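PDB 2IM5: nicotinate phosphoribosyltransferase, which probably catalyses the ATP-dependent joining of nicotinate to 5-phosphoribosyl 1-diphosphate, giving nicotinate mononucleotide for NAD synthesis. Local coordinates for residues H219-G224 with W352-T357; D250-D255 with Y364-S369. One frame throughout, in Å; residues are numbered along the deposited sequence.

Contact 1 (H219-G224 with W352-T357)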
ATOM      1  N   HIS A 219       9.074  -1.777 -13.002  1.00 17.09           N
ATOM      2  CA  HIS A 219       9.070  -1.594 -14.449  1.00 16.87           C
ATOM      3  C   HIS A 219       9.990  -0.453 -14.872  1.00 17.99           C
ATOM      4  O   HIS A 219      10.623  -0.516 -15.924  1.00 17.33           O
ATOM      5  CB  HIS A 219       7.636  -1.351 -14.943  1.00 16.45           C
ATOM      6  CG  HIS A 219       6.782  -2.583 -14.929  1.00 16.31           C
ATOM      7  ND1 HIS A 219       6.604  -3.378 -16.041  1.00 19.43           N
ATOM      8  CD2 HIS A 219       6.097  -3.184 -13.927  1.00 15.15           C
ATOM      9  CE1 HIS A 219       5.847  -4.414 -15.724  1.00 16.01           C
ATOM     10  NE2 HIS A 219       5.526  -4.320 -14.447  1.00 17.11           N
ATOM     11  N   GLY A 220      10.072   0.586 -14.048  1.00 16.91           N
ATOM     12  CA  GLY A 220      10.938   1.699 -14.382  1.00 17.32           C
ATOM     13  C   GLY A 220      12.402   1.290 -14.334  1.00 17.93           C
ATOM     14  O   GLY A 220      13.206   1.704 -15.163  1.00 18.75           O
ATOM     15  N   ALA A 221      12.750   0.464 -13.355  1.00 17.36           N
ATOM     16  CA  ALA A 221      14.122   0.004 -13.197  1.00 16.75           C
ATOM     17  C   ALA A 221      14.535  -0.967 -14.293  1.00 17.19           C
ATOM     18  O   ALA A 221      15.664  -0.920 -14.771  1.00 16.96           O
ATOM     19  CB  ALA A 221      14.291  -0.657 -11.835  1.00 14.79           C
ATOM     20  N   ILE A 222      13.616  -1.844 -14.691  1.00 17.80           N
ATOM     21  CA  ILE A 222      13.899  -2.834 -15.725  1.00 18.57           C
ATOM     22  C   ILE A 222      13.721  -2.321 -17.158  1.00 18.04           C
ATOM     23  O   ILE A 222      14.595  -2.516 -17.997  1.00 17.93           O
ATOM     24  CB  ILE A 222      13.000  -4.091 -15.546  1.00 19.10           C
ATOM     25  CG1 ILE A 222      13.184  -4.673 -14.147  1.00 20.38           C
ATOM     26  CG2 ILE A 222      13.335  -5.130 -16.598  1.00 19.41           C
ATOM     27  CD1 ILE A 222      14.630  -5.018 -13.793  1.00 21.75           C
ATOM     28  N   TYR A 223      12.590  -1.674 -17.433  1.00 18.11           N
ATOM     29  CA  TYR A 223      12.290  -1.179 -18.778  1.00 17.58           C
ATOM     30  C   TYR A 223      12.630   0.281 -19.067  1.00 17.31           C
ATOM     31  O   TYR A 223      12.530   0.720 -20.205  1.00 20.07           O
ATOM     32  CB  TYR A 223      10.815  -1.408 -19.084  1.00 18.02           C
ATOM     33  CG  TYR A 223      10.420  -2.854 -19.044  1.00 19.09           C
ATOM     34  CD1 TYR A 223      10.856  -3.740 -20.027  1.00 22.51           C
ATOM     35  CD2 TYR A 223       9.638  -3.352 -18.008  1.00 19.59           C
ATOM     36  CE1 TYR A 223      10.522  -5.091 -19.974  1.00 23.67           C
ATOM     37  CE2 TYR A 223       9.297  -4.700 -17.945  1.00 20.45           C
ATOM     38  CZ  TYR A 223       9.745  -5.562 -18.930  1.00 21.92           C
ATOM     39  OH  TYR A 223       9.426  -6.896 -18.868  1.00 25.95           O
ATOM     40  N   GLY A 224      13.028   1.034 -18.052  1.00 16.42           N
ATOM     41  CA  GLY A 224      13.344   2.430 -18.277  1.00 15.94           C
ATOM     42  C   GLY A 224      12.166   3.311 -17.913  1.00 17.12           C
ATOM     43  O   GLY A 224      11.021   2.839 -17.843  1.00 15.02           O
ATOM     44  N   TRP A 352      14.114  -1.015  -3.018  1.00 18.06           N
ATOM     45  CA  TRP A 352      15.264  -0.162  -3.284  1.00 19.34           C
ATOM     46  C   TRP A 352      16.000  -0.485  -4.581  1.00 17.55           C
ATOM     47  O   TRP A 352      16.558   0.402  -5.223  1.00 17.39           O
ATOM     48  CB  TRP A 352      16.238  -0.246  -2.108  1.00 22.66           C
ATOM     49  CG  TRP A 352      17.274   0.827  -2.131  1.00 25.57           C
ATOM     50  CD1 TRP A 352      18.562   0.722  -2.568  1.00 27.54           C
ATOM     51  CD2 TRP A 352      17.088   2.191  -1.744  1.00 26.14           C
ATOM     52  NE1 TRP A 352      19.192   1.945  -2.478  1.00 29.15           N
ATOM     53  CE2 TRP A 352      18.308   2.862  -1.975  1.00 27.18           C
ATOM     54  CE3 TRP A 352      16.001   2.913  -1.223  1.00 27.50           C
ATOM     55  CZ2 TRP A 352      18.479   4.223  -1.704  1.00 29.14           C
ATOM     56  CZ3 TRP A 352      16.166   4.266  -0.950  1.00 29.06           C
ATOM     57  CH2 TRP A 352      17.399   4.908  -1.192  1.00 30.61           C
ATOM     58  N   LYS A 353      16.017  -1.759  -4.948  1.00 18.13           N
ATOM     59  CA  LYS A 353      16.675  -2.193  -6.174  1.00 20.15           C
ATOM     60  C   LYS A 353      16.145  -3.562  -6.583  1.00 20.33           C
ATOM     61  O   LYS A 353      15.574  -4.288  -5.760  1.00 20.62           O
ATOM     62  CB  LYS A 353      18.191  -2.246  -5.980  1.00 19.10           C
ATOM     63  CG  LYS A 353      18.658  -3.255  -4.958  1.00 21.15           C
ATOM     64  CD  LYS A 353      20.179  -3.269  -4.861  1.00 23.04           C
ATOM     65  CE  LYS A 353      20.654  -4.359  -3.915  1.00 26.11           C
ATOM     66  NZ  LYS A 353      22.132  -4.375  -3.775  1.00 27.93           N
ATOM     67  N   CYS A 354      16.337  -3.906  -7.850  1.00 17.64           N
ATOM     68  CA  CYS A 354      15.860  -5.172  -8.371  1.00 19.43           C
ATOM     69  C   CYS A 354      16.650  -5.596  -9.602  1.00 18.63           C
ATOM     70  O   CYS A 354      17.481  -4.847 -10.120  1.00 19.03           O
ATOM     71  CB  CYS A 354      14.386  -5.041  -8.758  1.00 20.11           C
ATOM     72  SG  CYS A 354      14.075  -3.729  -9.964  1.00 20.91           S
ATOM     73  N   LYS A 355      16.374  -6.808 -10.057  1.00 18.49           N
ATOM     74  CA  LYS A 355      17.002  -7.362 -11.246  1.00 18.95           C
ATOM     75  C   LYS A 355      16.001  -8.336 -11.862  1.00 18.66           C
ATOM     76  O   LYS A 355      15.145  -8.871 -11.158  1.00 17.46           O
ATOM     77  CB  LYS A 355      18.308  -8.073 -10.888  1.00 20.86           C
ATOM     78  CG  LYS A 355      18.176  -9.122  -9.816  1.00 24.33           C
ATOM     79  CD  LYS A 355      19.459  -9.930  -9.670  1.00 29.03           C
ATOM     80  CE  LYS A 355      20.643  -9.071  -9.299  1.00 30.14           C
ATOM     81  NZ  LYS A 355      21.882  -9.898  -9.175  1.00 33.70           N
ATOM     82  N   MET A 356      16.101  -8.551 -13.173  1.00 19.23           N
ATOM     83  CA  MET A 356      15.188  -9.436 -13.890  1.00 19.11           C
ATOM     84  C   MET A 356      15.421 -10.920 -13.586  1.00 20.20           C
ATOM     85  O   MET A 356      14.482 -11.710 -13.519  1.00 20.42           O
ATOM     86  CB  MET A 356      15.317  -9.199 -15.399  1.00 18.79           C
ATOM     87  CG  MET A 356      14.224  -9.877 -16.204  1.00 22.16           C
ATOM     88  SD  MET A 356      12.595  -9.157 -15.859  1.00 17.08           S
ATOM     89  CE  MET A 356      12.275  -8.394 -17.433  1.00 21.20           C
ATOM     90  N   THR A 357      16.681 -11.295 -13.411  1.00 20.72           N
ATOM     91  CA  THR A 357      17.039 -12.680 -13.117  1.00 21.04           C
ATOM     92  C   THR A 357      18.279 -12.641 -12.242  1.00 21.03           C
ATOM     93  O   THR A 357      18.865 -11.582 -12.035  1.00 19.14           O
ATOM     94  CB  THR A 357      17.392 -13.483 -14.403  1.00 21.82           C
ATOM     95  OG1 THR A 357      18.596 -12.957 -14.970  1.00 25.69           O
ATOM     96  CG2 THR A 357      16.287 -13.376 -15.440  1.00 21.02           C
TER

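Contact 2 (D250-D255 with Y364-S369)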
ATOM      1  N   ASP A 250       1.378   9.089  -9.717  1.00 18.63           N
ATOM      2  CA  ASP A 250       2.506   9.916  -9.278  1.00 18.63           C
ATOM      3  C   ASP A 250       3.901   9.297  -9.162  1.00 17.30           C
ATOM      4  O   ASP A 250       4.842  10.002  -8.784  1.00 17.54           O
ATOM      5  CB  ASP A 250       2.146  10.572  -7.938  1.00 19.18           C
ATOM      6  CG  ASP A 250       2.100   9.572  -6.791  1.00 22.58           C
ATOM      7  OD1 ASP A 250       1.821   8.384  -7.046  1.00 23.35           O
ATOM      8  OD2 ASP A 250       2.335   9.968  -5.627  1.00 24.62           O
ATOM      9  N   THR A 251       4.046   8.014  -9.487  1.00 15.60           N
ATOM     10  CA  THR A 251       5.344   7.354  -9.378  1.00 16.38           C
ATOM     11  C   THR A 251       6.461   8.201  -9.967  1.00 15.94           C
ATOM     12  O   THR A 251       7.476   8.431  -9.322  1.00 16.84           O
ATOM     13  CB  THR A 251       5.349   5.990 -10.076  1.00 17.30           C
ATOM     14  OG1 THR A 251       4.190   5.252  -9.677  1.00 18.29           O
ATOM     15  CG2 THR A 251       6.610   5.199  -9.691  1.00 16.86           C
ATOM     16  N   TYR A 252       6.274   8.666 -11.193  1.00 15.85           N
ATOM     17  CA  TYR A 252       7.288   9.503 -11.821  1.00 17.76           C
ATOM     18  C   TYR A 252       6.670  10.846 -12.138  1.00 17.03           C
ATOM     19  O   TYR A 252       6.970  11.438 -13.170  1.00 17.27           O
ATOM     20  CB  TYR A 252       7.818   8.846 -13.104  1.00 15.49           C
ATOM     21  CG  TYR A 252       8.451   7.503 -12.844  1.00 15.83           C
ATOM     22  CD1 TYR A 252       9.569   7.387 -12.017  1.00 15.40           C
ATOM     23  CD2 TYR A 252       7.896   6.342 -13.369  1.00 14.99           C
ATOM     24  CE1 TYR A 252      10.112   6.149 -11.715  1.00 16.02           C
ATOM     25  CE2 TYR A 252       8.431   5.095 -13.077  1.00 15.07           C
ATOM     26  CZ  TYR A 252       9.538   5.005 -12.245  1.00 16.38           C
ATOM     27  OH  TYR A 252      10.064   3.776 -11.931  1.00 18.34           O
ATOM     28  N   THR A 253       5.802  11.308 -11.239  1.00 16.76           N
ATOM     29  CA  THR A 253       5.119  12.581 -11.414  1.00 17.20           C
ATOM     30  C   THR A 253       3.851  12.382 -12.236  1.00 18.39           C
ATOM     31  O   THR A 253       3.864  11.704 -13.265  1.00 16.93           O
ATOM     32  CB  THR A 253       6.051  13.597 -12.114  1.00 19.42           C
ATOM     33  OG1 THR A 253       6.727  14.389 -11.123  1.00 23.89           O
ATOM     34  CG2 THR A 253       5.300  14.445 -13.077  1.00 16.49           C
ATOM     35  N   THR A 254       2.754  12.969 -11.771  1.00 17.99           N
ATOM     36  CA  THR A 254       1.481  12.860 -12.462  1.00 18.73           C
ATOM     37  C   THR A 254       1.480  13.556 -13.826  1.00 19.26           C
ATOM     38  O   THR A 254       0.772  13.124 -14.737  1.00 18.59           O
ATOM     39  CB  THR A 254       0.325  13.412 -11.588  1.00 20.29           C
ATOM     40  OG1 THR A 254       0.108  12.525 -10.485  1.00 21.61           O
ATOM     41  CG2 THR A 254      -0.968  13.505 -12.390  1.00 21.96           C
ATOM     42  N   ASP A 255       2.272  14.615 -13.983  1.00 19.07           N
ATOM     43  CA  ASP A 255       2.332  15.298 -15.275  1.00 20.89           C
ATOM     44  C   ASP A 255       2.893  14.356 -16.342  1.00 20.60           C
ATOM     45  O   ASP A 255       2.423  14.351 -17.482  1.00 17.65           O
ATOM     46  CB  ASP A 255       3.195  16.567 -15.202  1.00 25.81           C
ATOM     47  CG  ASP A 255       2.516  17.695 -14.421  1.00 30.92           C
ATOM     48  OD1 ASP A 255       1.280  17.636 -14.232  1.00 31.01           O
ATOM     49  OD2 ASP A 255       3.215  18.647 -14.010  1.00 33.83           O
ATOM     50  N   TYR A 364      18.615   0.282  -9.506  1.00 22.19           N
ATOM     51  CA  TYR A 364      17.978   1.046  -8.438  1.00 23.44           C
ATOM     52  C   TYR A 364      16.592   1.516  -8.838  1.00 22.93           C
ATOM     53  O   TYR A 364      16.355   1.840 -10.000  1.00 21.43           O
ATOM     54  CB  TYR A 364      18.814   2.269  -8.069  1.00 24.52           C
ATOM     55  CG  TYR A 364      20.074   1.930  -7.324  1.00 29.21           C
ATOM     56  CD1 TYR A 364      20.025   1.162  -6.159  1.00 31.10           C
ATOM     57  CD2 TYR A 364      21.319   2.372  -7.777  1.00 30.54           C
ATOM     58  CE1 TYR A 364      21.182   0.835  -5.458  1.00 33.34           C
ATOM     59  CE2 TYR A 364      22.491   2.053  -7.081  1.00 33.38           C
ATOM     60  CZ  TYR A 364      22.412   1.282  -5.923  1.00 35.40           C
ATOM     61  OH  TYR A 364      23.561   0.951  -5.234  1.00 38.42           O
ATOM     62  N   CYS A 365      15.688   1.547  -7.860  1.00 22.53           N
ATOM     63  CA  CYS A 365      14.320   1.999  -8.079  1.00 24.06           C
ATOM     64  C   CYS A 365      14.155   3.375  -7.451  1.00 24.27           C
ATOM     65  O   CYS A 365      14.734   3.662  -6.405  1.00 24.83           O
ATOM     66  CB  CYS A 365      13.315   1.039  -7.429  1.00 24.41           C
ATOM     67  SG  CYS A 365      13.329  -0.660  -8.065  1.00 28.57           S
ATOM     68  N   VAL A 366      13.371   4.235  -8.087  1.00 24.18           N
ATOM     69  CA  VAL A 366      13.138   5.557  -7.543  1.00 25.27           C
ATOM     70  C   VAL A 366      11.659   5.891  -7.625  1.00 26.78           C
ATOM     71  O   VAL A 366      10.895   5.227  -8.325  1.00 26.72           O
ATOM     72  CB  VAL A 366      13.940   6.650  -8.298  1.00 25.88           C
ATOM     73  CG1 VAL A 366      15.418   6.319  -8.285  1.00 27.41           C
ATOM     74  CG2 VAL A 366      13.444   6.780  -9.716  1.00 24.77           C
ATOM     75  N   LYS A 367      11.267   6.920  -6.887  1.00 29.28           N
ATOM     76  CA  LYS A 367       9.890   7.393  -6.865  1.00 31.60           C
ATOM     77  C   LYS A 367       9.970   8.906  -6.755  1.00 30.51           C
ATOM     78  O   LYS A 367      10.716   9.423  -5.928  1.00 31.33           O
ATOM     79  CB  LYS A 367       9.140   6.825  -5.661  1.00 33.68           C
ATOM     80  CG  LYS A 367       7.729   7.367  -5.538  1.00 35.85           C
ATOM     81  CD  LYS A 367       7.066   6.887  -4.270  1.00 37.80           C
ATOM     82  CE  LYS A 367       5.809   7.693  -3.988  1.00 39.23           C
ATOM     83  NZ  LYS A 367       5.229   7.326  -2.665  1.00 41.30           N
ATOM     84  N   LEU A 368       9.209   9.613  -7.582  1.00 29.66           N
ATOM     85  CA  LEU A 368       9.249  11.068  -7.569  1.00 29.43           C
ATOM     86  C   LEU A 368       8.108  11.776  -6.829  1.00 31.03           C
ATOM     87  O   LEU A 368       8.341  12.786  -6.162  1.00 33.35           O
ATOM     88  CB  LEU A 368       9.334  11.578  -9.004  1.00 28.38           C
ATOM     89  CG  LEU A 368      10.500  11.026  -9.839  1.00 27.87           C
ATOM     90  CD1 LEU A 368      10.487  11.674 -11.218  1.00 26.55           C
ATOM     91  CD2 LEU A 368      11.827  11.298  -9.137  1.00 27.26           C
ATOM     92  N   SER A 369       6.889  11.258  -6.943  1.00 29.88           N
ATOM     93  CA  SER A 369       5.714  11.863  -6.297  1.00 30.74           C
ATOM     94  C   SER A 369       5.367  13.232  -6.886  1.00 30.53           C
ATOM     95  O   SER A 369       6.127  13.787  -7.677  1.00 30.11           O
ATOM     96  CB  SER A 369       5.928  12.021  -4.786  1.00 30.84           C
ATOM     97  OG  SER A 369       6.372  13.332  -4.465  1.00 31.01           O
TER
HETATM   98  O   HOH W   1      12.091   3.059 -10.482  1.00 19.29           O

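Contact 1 (H219-G224 with W352-T357)
The phenol of Tyr223 meets the thioether end of Met356 obliquely, with Met356 CE 3.5 Å from Tyr223 OH, while one face of the ring is covered from within the helix by Ile222 CG2, 4.1 Å above its centre. This is helix-on-sheet packing: the last turn of helix 213-223 lies against the end of strand 347-355, which belongs to an antiparallel sheet. Their short axes pass 8.5 Å apart at an angle of 47°. No hydrogen bond crosses between them; methyl groups, two sulfurs and the phenol make most of the contact.

Ile222 does most of the work on the helix. Its CG2 lies anti to the backbone N and reaches Met356 CE at 3.5 Å; since CE also touches the tyrosine hydroxyl, the three groups meet one another. The other branch carries CD1 out over the backbone where Lys355 joins Met356. Met356 leaves the chain with CG anti to its backbone N (chi1 -169°), then bends at chi2 and chi3, and it crosses both Ile222 and Tyr223 at about a right angle. Phe25 adds a further surface beside Tyr223 and Met356, and the Met356 N-H is taken by Asp360. Deeper in, Cys354 turns its sulfur to the helix: SG rests 3.6 Å from Ala221 CB and 4.1 Å from Ile222 CD1.

Contact 2 (D250-D255 with Y364-S369)
Tyr252 and Val366 cross at about a right angle, Val366 CG2 standing at the edge of the phenol ring, in its plane, 3.9 Å from Tyr252 CE1. They join the turn between strand 246-248, outermost in the parallel sheet, and helix 254-260 to the loop after strand 363-364. The CB of Tyr252 starts off away from that loop; chi1 of -60° sets CG anti to the carbonyl carbon, and the far part of the ring, at CE1, approaches Val366. Thr251 CG2 covers one face, over the ring centre. Leu368 starts toward the turn and sets CD1 3.9 Å from Tyr252 CA, with its CG near the ring plane at the edge.

The two backbones are also tied together. Asp250 to Thr253 form a type I beta turn, closed by Thr253 N to Asp250 O. Leu368 N gives an almost straight bond of 2.7 Å to Thr251 O, and Ser369 N adds a weak one to Asp250 O. Asp250 OD2, held by Ser276, lies 4.9 Å from Lys367 NZ, too far for a salt bridge though probably close enough to feel its charge.

One water accepts hydrogen bonds from both Tyr252 OH, at 2.6 Å, and Val366 N, at 3.0 Å, which probably directs the hydroxyl proton toward it.

Contacts 1 and 2 lie with their centres about 14 Å apart and are joined where segment 364-369 runs beside 352-357. Trp352 O and Cys365 N, 3.0 Å apart, probably form a hydrogen bond just past strand 363-364, and the sulfurs Cys354 SG and Cys365 SG pack at 3.7 Å. Elsewhere, Gly220 CA of helix 213-223 comes within 3.3 Å of Tyr252 OH. That same helix begins at His213, predicted to be the autophosphorylated histidine and unmodified here. Contact 2 lies beside it, through Asp250, Lys367 and a weak hydrogen bond between Thr251 OG1 and His213 ND1, whereas contact 1 packs the helix's far end near the surface.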